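Local coordinates for probable amino acid aminotransferase (Mycobacterium tuberculosis, PDB 6Q1S), which is probably an aminotransferase of the class IV family, modelled here with 4'-deoxy-4'-aminopyridoxal-5'-phosphate (PMP) and 2-oxoglutaric acid bound, at residues W70-V74 against T106-M110. Numbering follows the deposited sequence.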
loop_
_atom_site.group_PDB
_atom_site.type_symbol
_atom_site.label_atom_id
_atom_site.label_comp_id
_atom_site.label_asym_id
_atom_site.label_seq_id
_atom_site.Cartn_x
_atom_site.Cartn_y
_atom_site.Cartn_z
ATOM N N TRP B 70 21.952 -1.784 11.831
ATOM C CA TRP B 70 20.627 -1.563 12.404
ATOM C C TRP B 70 20.640 -1.695 13.923
ATOM O O TRP B 70 19.935 -0.956 14.619
ATOM C CB TRP B 70 19.615 -2.529 11.787
ATOM C CG TRP B 70 19.095 -2.073 10.459
ATOM C CD1 TRP B 70 19.449 -2.549 9.230
ATOM C CD2 TRP B 70 18.138 -1.033 10.225
ATOM N NE1 TRP B 70 18.762 -1.878 8.247
ATOM C CE2 TRP B 70 17.951 -0.941 8.832
ATOM C CE3 TRP B 70 17.416 -0.173 11.059
ATOM C CZ2 TRP B 70 17.075 -0.026 8.255
ATOM C CZ3 TRP B 70 16.546 0.735 10.482
ATOM C CH2 TRP B 70 16.384 0.802 9.094
ATOM N N ARG B 71 21.416 -2.643 14.460
ATOM C CA ARG B 71 21.455 -2.818 15.910
ATOM C C ARG B 71 22.061 -1.610 16.613
ATOM O O ARG B 71 21.708 -1.323 17.762
ATOM C CB ARG B 71 22.220 -4.087 16.291
ATOM C CG ARG B 71 21.463 -5.378 16.023
ATOM C CD ARG B 71 22.167 -6.574 16.654
ATOM N NE ARG B 71 23.099 -7.235 15.747
ATOM C CZ ARG B 71 22.823 -8.345 15.072
ATOM N NH1 ARG B 71 21.637 -8.921 15.201
ATOM N NH2 ARG B 71 23.732 -8.882 14.270
ATOM N N ARG B 72 22.991 -0.910 15.963
ATOM C CA ARG B 72 23.559 0.284 16.581
ATOM C C ARG B 72 22.561 1.435 16.577
ATOM O O ARG B 72 22.444 2.164 17.569
ATOM C CB ARG B 72 24.849 0.690 15.872
ATOM C CG ARG B 72 25.552 1.874 16.521
ATOM C CD ARG B 72 26.829 2.221 15.783
ATOM N NE ARG B 72 26.567 2.586 14.395
ATOM C CZ ARG B 72 27.501 2.647 13.453
ATOM N NH1 ARG B 72 28.762 2.358 13.749
ATOM N NH2 ARG B 72 27.175 2.988 12.214
ATOM N N ALA B 73 21.846 1.625 15.464
ATOM C CA ALA B 73 20.864 2.702 15.395
ATOM C C ALA B 73 19.744 2.502 16.410
ATOM O O ALA B 73 19.278 3.467 17.026
ATOM C CB ALA B 73 20.295 2.802 13.979
ATOM N N VAL B 74 19.303 1.256 16.604
ATOM C CA VAL B 74 18.271 0.993 17.603
ATOM C C VAL B 74 18.826 1.191 19.009
ATOM O O VAL B 74 18.138 1.715 19.893
ATOM C CB VAL B 74 17.650 -0.406 17.406
ATOM C CG1 VAL B 74 17.118 -0.549 15.992
ATOM C CG2 VAL B 74 18.633 -1.514 17.720
ATOM N N THR B 106 16.844 4.239 1.504
ATOM C CA THR B 106 16.601 5.066 2.677
ATOM C C THR B 106 16.380 4.173 3.891
ATOM O O THR B 106 15.617 3.204 3.826
ATOM C CB THR B 106 15.390 5.975 2.461
ATOM O OG1 THR B 106 15.565 6.732 1.255
ATOM C CG2 THR B 106 15.228 6.932 3.632
ATOM N N ALA B 107 17.063 4.489 4.990
ATOM C CA ALA B 107 16.998 3.668 6.192
ATOM C C ALA B 107 17.219 4.543 7.415
ATOM O O ALA B 107 18.227 5.251 7.492
ATOM C CB ALA B 107 18.043 2.550 6.143
ATOM N N TYR B 108 16.285 4.501 8.364
ATOM C CA TYR B 108 16.460 5.236 9.610
ATOM C C TYR B 108 15.611 4.595 10.699
ATOM O O TYR B 108 14.763 3.738 10.439
ATOM C CB TYR B 108 16.123 6.724 9.448
ATOM C CG TYR B 108 14.693 7.028 9.062
ATOM C CD1 TYR B 108 14.309 7.085 7.729
ATOM C CD2 TYR B 108 13.733 7.285 10.032
ATOM C CE1 TYR B 108 13.005 7.375 7.373
ATOM C CE2 TYR B 108 12.428 7.575 9.685
ATOM C CZ TYR B 108 12.070 7.619 8.355
ATOM O OH TYR B 108 10.772 7.911 8.009
ATOM N N VAL B 109 15.857 5.034 11.932
ATOM C CA VAL B 109 15.177 4.539 13.121
ATOM C C VAL B 109 14.470 5.708 13.790
ATOM O O VAL B 109 15.032 6.802 13.904
ATOM C CB VAL B 109 16.176 3.869 14.090
ATOM C CG1 VAL B 109 15.566 3.694 15.473
ATOM C CG2 VAL B 109 16.637 2.536 13.533
ATOM N N MET B 110 13.233 5.477 14.228
ATOM C CA MET B 110 12.397 6.535 14.777
ATOM C C MET B 110 11.692 6.057 16.036
ATOM O O MET B 110 11.103 4.972 16.044
ATOM C CB MET B 110 11.368 6.999 13.742
ATOM C CG MET B 110 10.391 8.024 14.263
ATOM S SD MET B 110 9.459 8.798 12.932
ATOM C CE MET B 110 9.001 7.354 11.980
#
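The indole of Trp70 reaches from the helix over Ala107 and Val109 of the facing strand: its CZ2 lies 3.5 Å from Ala107 CB, and its CZ3 3.5 Å from Val109 CG2. Although the CA-to-CB bond of Trp70 points sideways, the m rotamer carries the six-membered ring to the strand. There the ring edge also meets the backbone, CZ3 lying 3.5 Å from Tyr108 O, a van der Waals approach. Val109 is the main apolar contact on the strand side, its CG2 touching Ala73 CB at 3.7 Å and Val74 CG1 at 4.0 Å as well as the indole. Ala73 is small and points toward the strand, so the backbones draw together here, Ala73 CA and Val109 CA being 6.4 Å apart. No hydrogen bond crosses the interface; apolar packing holds it, burying 227 Å² in all. The axes of 70-74 and 106-110 come within 8.6 Å, their N-to-C directions 33° apart. Leu93 of the adjoining strand 89-96 touches Trp70, Val74 and Val109 and extends the apolar layer, while Val5 of strand 3-6 meets Ala73. Tyr108, by contrast, directs its CB away from the helix, and its OH is hydrogen-bonded to Ala21 O of the second subunit. The strand thus turns one face to helix 67-84, while on the other Tyr108 packs on Leu18 and Leu19 of its own chain and reaches the second subunit. Such packing of a helix on one face of an antiparallel sheet is typical of a two-layer alpha/beta sandwich, here the smaller, N-terminal domain of the class IV aminotransferase fold.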